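Local coordinates for Ice-binding protein 1 (Shewanella frigidimarina, PDB 6BG8) that adsorbs this bacterium onto ice and inhibits the growth of ice crystals, the present chain being its C-terminal ice-binding (DUF3494) domain, at residues Y81-M84 against V85-I88; I88-S91 against R92-G96; S65-G68 against D69-T72; E147-P150 against D151-F154. All coordinates share one frame; numbering follows the deposited sequence.

Contact 1. Residues Y81-M84 against V85-I88; sequences YASM and VAFI
Ser83 caps the first turn of helix 84-103, the helix that lies alongside the beta-solenoid of this ice-binding domain, while Tyr81 folds back over the same turn. The polar part of the contact is the N-cap. Ser83 OG accepts from Ala86 N at 3.1 Å. Its chi1 of 65° sets OG between the backbone N and the carbonyl carbon, which brings the hydroxyl within reach of Ala86 N, so that the N-cap oxygen takes an amide of the first turn. Backbone bonds carry the helix on from there: Phe87 N donates to Ser83 O at 3.1 Å and Ile88 N to Met84 O at 2.9 Å.

The aromatic part joins Tyr81, before the cap, to Phe87 in the helix. Phe87 CA sits over one face of the Tyr81 ring, 3.8 Å from its centroid and 17° off the normal, a CH-pi contact. The two rings form an offset edge-to-face pair with planes at 62°, the edge of Phe87 turned to the face of Tyr81, whose CE2 lies in the plane of the Phe87 ring. Tyr81 CD1 also reaches the Ala86 methyl. The phenol hydroxyl is bound by Glu10, and a further edge-to-face pair joins Phe87 to Tyr66.

Sulfur and aliphatic packing involves Met84, whose CG lies beside Ile88 CG1. Bent at chi2 and chi3, Met84 runs side by side with Phe87 and makes a Met-aromatic contact that is oblique to the ring. Its SD lies 3.9 Å from Phe87 CD2.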
loop_
_atom_site.group_PDB
_atom_site.type_symbol
_atom_site.label_atom_id
_atom_site.label_comp_id
_atom_site.label_asym_id
_atom_site.label_seq_id
_atom_site.Cartn_x
_atom_site.Cartn_y
_atom_site.Cartn_z
ATOM N N TYR A 81 -8.632 20.711 6.965
ATOM C CA TYR A 81 -8.168 21.431 5.787
ATOM C C TYR A 81 -9.181 22.467 5.312
ATOM O O TYR A 81 -10.396 22.262 5.386
ATOM C CB TYR A 81 -7.840 20.444 4.668
ATOM C CG TYR A 81 -6.658 19.603 5.055
ATOM C CD1 TYR A 81 -5.359 20.085 4.902
ATOM C CD2 TYR A 81 -6.828 18.350 5.620
ATOM C CE1 TYR A 81 -4.273 19.330 5.280
ATOM C CE2 TYR A 81 -5.748 17.595 6.007
ATOM C CZ TYR A 81 -4.473 18.085 5.835
ATOM O OH TYR A 81 -3.401 17.319 6.228
ATOM N N ALA A 82 -8.659 23.584 4.812
ATOM C CA ALA A 82 -9.481 24.691 4.345
ATOM C C ALA A 82 -10.116 24.421 2.993
ATOM O O ALA A 82 -11.129 25.046 2.661
ATOM C CB ALA A 82 -8.635 25.964 4.265
ATOM N N SER A 83 -9.543 23.513 2.212
ATOM C CA SER A 83 -10.008 23.235 0.864
ATOM C C SER A 83 -9.580 21.826 0.504
ATOM O O SER A 83 -8.679 21.251 1.127
ATOM C CB SER A 83 -9.434 24.227 -0.145
ATOM O OG SER A 83 -8.022 24.069 -0.209
ATOM N N MET A 84 -10.245 21.267 -0.506
ATOM C CA MET A 84 -9.840 19.954 -0.984
ATOM C C MET A 84 -8.437 20.001 -1.574
ATOM O O MET A 84 -7.658 19.059 -1.411
ATOM C CB MET A 84 -10.849 19.435 -2.003
ATOM C CG MET A 84 -10.667 17.972 -2.324
ATOM S SD MET A 84 -11.100 16.907 -0.930
ATOM C CE MET A 84 -12.897 16.923 -1.004
ATOM N N VAL A 85 -8.095 21.095 -2.262
ATOM C CA VAL A 85 -6.742 21.254 -2.795
ATOM C C VAL A 85 -5.707 21.170 -1.677
ATOM O O VAL A 85 -4.672 20.503 -1.817
ATOM C CB VAL A 85 -6.631 22.582 -3.570
ATOM C CG1 VAL A 85 -5.175 22.908 -3.871
ATOM C CG2 VAL A 85 -7.439 22.511 -4.854
ATOM N N ALA A 86 -5.967 21.831 -0.547
ATOM C CA ALA A 86 -5.005 21.787 0.553
ATOM C C ALA A 86 -4.881 20.379 1.120
ATOM O O ALA A 86 -3.786 19.954 1.511
ATOM C CB ALA A 86 -5.408 22.769 1.649
ATOM N N PHE A 87 -5.991 19.640 1.180
ATOM C CA PHE A 87 -5.938 18.262 1.670
ATOM C C PHE A 87 -5.109 17.390 0.738
ATOM O O PHE A 87 -4.284 16.585 1.195
ATOM C CB PHE A 87 -7.357 17.708 1.809
ATOM C CG PHE A 87 -7.428 16.206 1.937
ATOM C CD1 PHE A 87 -6.943 15.566 3.068
ATOM C CD2 PHE A 87 -7.989 15.436 0.923
ATOM C CE1 PHE A 87 -7.013 14.186 3.188
ATOM C CE2 PHE A 87 -8.068 14.053 1.038
ATOM C CZ PHE A 87 -7.571 13.427 2.176
ATOM N N ILE A 88 -5.315 17.543 -0.572
ATOM C CA ILE A 88 -4.522 16.803 -1.548
ATOM C C ILE A 88 -3.053 17.216 -1.462
ATOM O O ILE A 88 -2.149 16.384 -1.605
ATOM C CB ILE A 88 -5.091 17.023 -2.963
ATOM C CG1 ILE A 88 -6.516 16.439 -3.105
ATOM C CG2 ILE A 88 -4.113 16.497 -4.027
ATOM C CD1 ILE A 88 -6.591 14.925 -3.050
#

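Contact 2. Residues I88-S91 against R92-G96; sequences INQS and RTDLG
Regular i to i+4 bonds join Ile88 to Arg92, Asn89 to Thr93, Gln90 to Asp94 and Ser91 to Leu95, with N...O distances of 2.8 to 3.0 Å between each later amide N and the earlier carbonyl O. This is the middle of helix 84-103, the alpha-helix that flanks the beta-solenoid of the ice-binding domain.

Two side-chain pairs run along its surface. Asn89 and Arg92 lie side by side and point the same way, the amide plane turned 52° from the guanidinium. Arg92 NH1 donates to Asn89 OD1 at 3.0 Å; the oxygen lies in the guanidinium plane, although the donor is tilted 24° from the carbonyl plane of the asparagine. Water 2 links the same OD1 to Arg92 NH2, and water 1 joins NH1 to Asn89 O. Arg92 leaves the helix with CG anti to its amide nitrogen (chi1 -174°) and bends at chi3, which carries the guanidinium back toward Ile88, whose CG2 is 3.5 Å from NH2. A salt bridge from NE to Asp39 and a bond from NH2 to Leu38 O tie the group to the solenoid, so its rotation is probably well fixed.

On another side of the helix, Gln90 and Asp94 cross at a slant. Asp94 also receives Glu10 N on OD2, while Ser91 and Leu95 pack against strand 14-18. The chain of Gln90, bent at chi2, brings NE2 to 2.9 Å from Asp94 OD1, which lies in the amide plane but is met from above the carboxylate plane.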
loop_
_atom_site.group_PDB
_atom_site.type_symbol
_atom_site.label_atom_id
_atom_site.label_comp_id
_atom_site.label_asym_id
_atom_site.label_seq_id
_atom_site.Cartn_x
_atom_site.Cartn_y
_atom_site.Cartn_z
ATOM N N ILE A 88 -5.315 17.543 -0.572
ATOM C CA ILE A 88 -4.522 16.803 -1.548
ATOM C C ILE A 88 -3.053 17.216 -1.462
ATOM O O ILE A 88 -2.149 16.384 -1.605
ATOM C CB ILE A 88 -5.091 17.023 -2.963
ATOM C CG1 ILE A 88 -6.516 16.439 -3.105
ATOM C CG2 ILE A 88 -4.113 16.497 -4.027
ATOM C CD1 ILE A 88 -6.591 14.925 -3.050
ATOM N N ASN A 89 -2.792 18.506 -1.230
ATOM C CA ASN A 89 -1.413 18.978 -1.156
ATOM C C ASN A 89 -0.655 18.303 -0.023
ATOM O O ASN A 89 0.484 17.851 -0.203
ATOM C CB ASN A 89 -1.384 20.489 -0.968
ATOM C CG ASN A 89 -1.694 21.219 -2.235
ATOM O OD1 ASN A 89 -1.686 20.627 -3.319
ATOM N ND2 ASN A 89 -1.975 22.509 -2.118
ATOM N N GLN A 90 -1.259 18.258 1.167
ATOM C CA GLN A 90 -0.592 17.621 2.293
ATOM C C GLN A 90 -0.445 16.129 2.062
ATOM O O GLN A 90 0.580 15.541 2.425
ATOM C CB GLN A 90 -1.340 17.892 3.598
ATOM C CG GLN A 90 -0.492 17.594 4.827
ATOM C CD GLN A 90 0.747 18.476 4.876
ATOM O OE1 GLN A 90 0.647 19.705 4.925
ATOM N NE2 GLN A 90 1.918 17.855 4.851
ATOM N N SER A 91 -1.454 15.498 1.451
ATOM C CA SER A 91 -1.346 14.076 1.160
ATOM C C SER A 91 -0.214 13.809 0.179
ATOM O O SER A 91 0.570 12.869 0.365
ATOM C CB SER A 91 -2.678 13.550 0.623
ATOM O OG SER A 91 -3.673 13.617 1.633
ATOM N N ARG A 92 -0.099 14.641 -0.861
ATOM C CA ARG A 92 0.972 14.458 -1.837
ATOM C C ARG A 92 2.338 14.602 -1.175
ATOM O O ARG A 92 3.242 13.790 -1.407
ATOM C CB ARG A 92 0.815 15.461 -2.990
ATOM C CG ARG A 92 1.808 15.245 -4.134
ATOM C CD ARG A 92 1.765 16.364 -5.175
ATOM N NE ARG A 92 0.454 16.538 -5.808
ATOM C CZ ARG A 92 -0.388 17.529 -5.518
ATOM N NH1 ARG A 92 -0.071 18.411 -4.585
ATOM N NH2 ARG A 92 -1.567 17.622 -6.136
ATOM N N THR A 93 2.503 15.627 -0.335
ATOM C CA THR A 93 3.784 15.838 0.332
ATOM C C THR A 93 4.111 14.672 1.261
ATOM O O THR A 93 5.228 14.136 1.240
ATOM C CB THR A 93 3.746 17.159 1.102
ATOM O OG1 THR A 93 3.609 18.244 0.178
ATOM C CG2 THR A 93 5.018 17.365 1.930
ATOM N N ASP A 94 3.133 14.247 2.069
ATOM C CA ASP A 94 3.400 13.197 3.049
ATOM C C ASP A 94 3.679 11.855 2.380
ATOM O O ASP A 94 4.461 11.054 2.909
ATOM C CB ASP A 94 2.236 13.085 4.033
ATOM C CG ASP A 94 2.128 14.298 4.945
ATOM O OD1 ASP A 94 2.987 15.208 4.840
ATOM O OD2 ASP A 94 1.178 14.358 5.753
ATOM N N LEU A 95 3.065 11.585 1.223
ATOM C CA LEU A 95 3.424 10.378 0.485
ATOM C C LEU A 95 4.891 10.419 0.087
ATOM O O LEU A 95 5.626 9.443 0.265
ATOM C CB LEU A 95 2.539 10.223 -0.757
ATOM C CG LEU A 95 2.848 9.042 -1.680
ATOM C CD1 LEU A 95 2.874 7.715 -0.906
ATOM C CD2 LEU A 95 1.801 8.971 -2.795
ATOM N N GLY A 96 5.336 11.560 -0.446
ATOM C CA GLY A 96 6.717 11.672 -0.868
ATOM C C GLY A 96 7.685 11.484 0.282
ATOM O O GLY A 96 8.702 10.806 0.140
HETATM O O HOH W 1 2.006 18.836 -2.517
HETATM O O HOH W 2 -3.088 19.990 -5.607
#

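Contact 3. Residues S65-G68 against D69-T72; sequences SYAG and DDST
Asp70 reaches back across a type I beta turn, Ala67 to Asp70, and binds the backbone at both the amide and the carbonyl of Ala67. The turn leads the chain out of strand 65-66 of the beta-solenoid into the loop before helix 84-103.

Two direct hydrogen bonds close it. Asp70 N donates to Ala67 O at 3.0 Å, from 53° above the carbonyl plane, as the tight turn imposes. In return Ala67 N donates to Asp70 OD2 at 3.0 Å, meeting the carboxylate from well above its plane. With chi1 at -75°, CG of Asp70 stands beside its own amide, which brings the carboxylate back over Ala67.

Waters extend this pattern. Water 3 donates to Ser65 O and to Asp70 OD2, whereas water 4 bridges Gly68 O and Asp70 O.

In van der Waals contact, Asp69 OD1 lies 3.4 Å from Ala67 CB. Arg42 bonds the turn from outside: its NE forms a salt bridge with Asp70 OD1 and its backbone N bonds Asp69 OD1.

Each oxygen of the buried Asp70 carboxylate is thus matched by donors, OD2 by an amide and a water, OD1 by a guanidinium. Such surroundings would be expected to favour the ionised form and to hold the turn against the loop around Arg42.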
loop_
_atom_site.group_PDB
_atom_site.type_symbol
_atom_site.label_atom_id
_atom_site.label_comp_id
_atom_site.label_asym_id
_atom_site.label_seq_id
_atom_site.Cartn_x
_atom_site.Cartn_y
_atom_site.Cartn_z
ATOM N N SER A 65 -13.759 8.317 -1.136
ATOM C CA SER A 65 -12.823 8.624 -2.207
ATOM C C SER A 65 -12.681 10.131 -2.386
ATOM O O SER A 65 -13.598 10.905 -2.096
ATOM C CB SER A 65 -13.268 7.991 -3.524
ATOM O OG SER A 65 -14.504 8.544 -3.946
ATOM N N TYR A 66 -11.509 10.543 -2.870
ATOM C CA TYR A 66 -11.122 11.944 -2.929
ATOM C C TYR A 66 -10.384 12.232 -4.222
ATOM O O TYR A 66 -9.571 11.418 -4.673
ATOM C CB TYR A 66 -10.212 12.314 -1.750
ATOM C CG TYR A 66 -10.907 12.248 -0.422
ATOM C CD1 TYR A 66 -11.771 13.260 -0.017
ATOM C CD2 TYR A 66 -10.708 11.162 0.431
ATOM C CE1 TYR A 66 -12.426 13.192 1.203
ATOM C CE2 TYR A 66 -11.350 11.092 1.651
ATOM C CZ TYR A 66 -12.199 12.108 2.035
ATOM O OH TYR A 66 -12.836 12.038 3.252
ATOM N N ALA A 67 -10.672 13.396 -4.807
ATOM C CA ALA A 67 -9.891 13.947 -5.905
ATOM C C ALA A 67 -9.922 15.464 -5.796
ATOM O O ALA A 67 -10.822 16.042 -5.189
ATOM C CB ALA A 67 -10.411 13.491 -7.272
ATOM N N GLY A 68 -8.907 16.107 -6.374
ATOM C CA GLY A 68 -8.738 17.538 -6.172
ATOM C C GLY A 68 -9.779 18.401 -6.856
ATOM O O GLY A 68 -9.951 19.566 -6.470
ATOM N N ASP A 69 -10.465 17.873 -7.864
ATOM C CA ASP A 69 -11.552 18.618 -8.488
ATOM C C ASP A 69 -12.864 18.505 -7.717
ATOM O O ASP A 69 -13.842 19.150 -8.106
ATOM C CB ASP A 69 -11.760 18.146 -9.935
ATOM C CG ASP A 69 -12.294 16.730 -10.010
ATOM O OD1 ASP A 69 -11.681 15.844 -9.371
ATOM O OD2 ASP A 69 -13.325 16.499 -10.690
ATOM N N ASP A 70 -12.908 17.716 -6.640
ATOM C CA ASP A 70 -14.138 17.550 -5.866
ATOM C C ASP A 70 -14.607 18.892 -5.327
ATOM O O ASP A 70 -13.914 19.525 -4.521
ATOM C CB ASP A 70 -13.919 16.571 -4.707
ATOM C CG ASP A 70 -13.859 15.119 -5.155
ATOM O OD1 ASP A 70 -14.182 14.832 -6.320
ATOM O OD2 ASP A 70 -13.479 14.256 -4.331
ATOM N N SER A 71 -15.783 19.333 -5.770
ATOM C CA SER A 71 -16.316 20.614 -5.332
ATOM C C SER A 71 -17.158 20.445 -4.074
ATOM O O SER A 71 -17.719 19.375 -3.812
ATOM C CB SER A 71 -17.155 21.257 -6.441
ATOM O OG SER A 71 -18.285 20.463 -6.763
ATOM N N THR A 72 -17.240 21.522 -3.297
ATOM C CA THR A 72 -18.141 21.627 -2.154
ATOM C C THR A 72 -19.128 22.752 -2.431
ATOM O O THR A 72 -18.708 23.915 -2.558
ATOM C CB THR A 72 -17.375 21.904 -0.858
ATOM O OG1 THR A 72 -16.506 20.805 -0.555
ATOM C CG2 THR A 72 -18.341 22.111 0.309
HETATM O O HOH W 3 -14.630 13.510 -1.688
HETATM O O HOH W 4 -11.775 21.108 -5.384
#

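Contact 4. Residues E147-P150 against D151-F154; sequences EGDP and DSVF
With chi1 of -175°, Asp149 sends its carboxylate forward to the amide of Asp151, while Ser152, at chi1 -72°, turns its hydroxyl back beside the carbonyl of Asp149. The two groups clasp a type I beta turn from Asp149 to Ser152, in the loop between strands 142-145 and 154-158 of the solenoid.

Asp151 N donates to Asp149 OD1 at 3.0 Å along a fairly straight N-H...O line, reaching the oxygen from above the carboxylate plane. This side chain-to-backbone bond spanning two residues is an Asx turn set on the beta turn. Across the same turn, Ser152 N donates to Asp149 O at 3.1 Å, the donor again lying above the carbonyl plane. Ser152 OG is also 3.1 Å from Asp149 O, but its proton has a competing acceptor in Gly146 O, so that bond is left unsettled. Pro150 occupies the second position of the turn and Asp151 the third, and water 5 lies within hydrogen-bonding distance of both Pro150 O and Ser152 O.

The carboxylates of Asp149 and Asp151 cross with planes 58° apart; OD1 of Asp149 and OD2 of Asp151 are 4.0 Å apart. Arg126 NH1 makes a salt bridge with Asp149 OD2 and also donates to Ser152 OG.

Two like charges this close should repel somewhat. The Asp151 amide on one oxygen of Asp149 and the guanidinium of Arg126 on the other would offset that and probably keep Asp149 ionised.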
loop_
_atom_site.group_PDB
_atom_site.type_symbol
_atom_site.label_atom_id
_atom_site.label_comp_id
_atom_site.label_asym_id
_atom_site.label_seq_id
_atom_site.Cartn_x
_atom_site.Cartn_y
_atom_site.Cartn_z
ATOM N N GLU A 147 8.796 -12.640 16.376
ATOM C CA GLU A 147 9.562 -13.111 17.536
ATOM C C GLU A 147 8.891 -12.748 18.858
ATOM O O GLU A 147 9.557 -12.579 19.882
ATOM C CB GLU A 147 11.006 -12.591 17.496
ATOM C CG GLU A 147 11.792 -13.170 16.326
ATOM C CD GLU A 147 13.178 -12.586 16.196
ATOM O OE1 GLU A 147 14.155 -13.301 16.509
ATOM O OE2 GLU A 147 13.288 -11.416 15.777
ATOM N N GLY A 148 7.568 -12.624 18.843
ATOM C CA GLY A 148 6.799 -12.394 20.046
ATOM C C GLY A 148 6.511 -10.948 20.355
ATOM O O GLY A 148 5.832 -10.668 21.349
ATOM N N ASP A 149 7.025 -10.019 19.553
ATOM C CA ASP A 149 6.858 -8.592 19.797
ATOM C C ASP A 149 5.892 -8.028 18.768
ATOM O O ASP A 149 6.238 -7.961 17.578
ATOM C CB ASP A 149 8.208 -7.880 19.711
ATOM C CG ASP A 149 8.129 -6.414 20.080
ATOM O OD1 ASP A 149 7.018 -5.895 20.301
ATOM O OD2 ASP A 149 9.199 -5.784 20.157
ATOM N N PRO A 150 4.685 -7.618 19.164
ATOM C CA PRO A 150 3.735 -7.076 18.178
ATOM C C PRO A 150 4.206 -5.792 17.522
ATOM O O PRO A 150 3.614 -5.390 16.514
ATOM C CB PRO A 150 2.457 -6.849 18.999
ATOM C CG PRO A 150 2.621 -7.708 20.214
ATOM C CD PRO A 150 4.093 -7.705 20.508
ATOM N N ASP A 151 5.249 -5.146 18.048
ATOM C CA ASP A 151 5.783 -3.918 17.474
ATOM C C ASP A 151 6.847 -4.165 16.413
ATOM O O ASP A 151 7.386 -3.196 15.867
ATOM C CB ASP A 151 6.363 -3.033 18.578
ATOM C CG ASP A 151 5.308 -2.532 19.539
ATOM O OD1 ASP A 151 4.125 -2.466 19.153
ATOM O OD2 ASP A 151 5.668 -2.197 20.682
ATOM N N SER A 152 7.162 -5.426 16.107
ATOM C CA SER A 152 8.244 -5.717 15.172
ATOM C C SER A 152 7.960 -5.123 13.799
ATOM O O SER A 152 6.877 -5.323 13.232
ATOM C CB SER A 152 8.453 -7.220 15.044
ATOM O OG SER A 152 9.048 -7.739 16.216
ATOM N N VAL A 153 8.955 -4.424 13.255
ATOM C CA VAL A 153 8.838 -3.706 11.988
ATOM C C VAL A 153 9.640 -4.448 10.928
ATOM O O VAL A 153 10.780 -4.865 11.176
ATOM C CB VAL A 153 9.320 -2.249 12.120
ATOM C CG1 VAL A 153 9.509 -1.621 10.733
ATOM C CG2 VAL A 153 8.325 -1.441 12.929
ATOM N N PHE A 154 9.044 -4.616 9.751
ATOM C CA PHE A 154 9.678 -5.256 8.604
ATOM C C PHE A 154 9.664 -4.267 7.447
ATOM O O PHE A 154 8.599 -3.776 7.073
ATOM C CB PHE A 154 8.930 -6.529 8.183
ATOM C CG PHE A 154 8.799 -7.563 9.263
ATOM C CD1 PHE A 154 7.923 -7.382 10.329
ATOM C CD2 PHE A 154 9.500 -8.752 9.172
ATOM C CE1 PHE A 154 7.787 -8.363 11.314
ATOM C CE2 PHE A 154 9.364 -9.737 10.144
ATOM C CZ PHE A 154 8.499 -9.532 11.216
HETATM O O HOH W 5 4.409 -6.313 13.780
#

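In the fold
Contact 3 comes first along the chain, on strand 65-66 and the loop after it; contact 1 runs from the loop into helix 84-103 and contact 2 continues along it, sharing Ile88, and contact 4 lies much later, before strand 154-158. The first three cluster toward one end of the solenoid: the centres of contacts 1 and 3 are about 9 Å apart, those of 1 and 2 about 11 Å. Met84 packs against Tyr66 and Asp70, and Ile88 on Gly68, so the start of the helix packs on strand 65-66 and its turn. Contact 4 lies beyond the chain's centre, about 38 Å from contact 3 between centres. All four lie away from the predicted ice-binding motif.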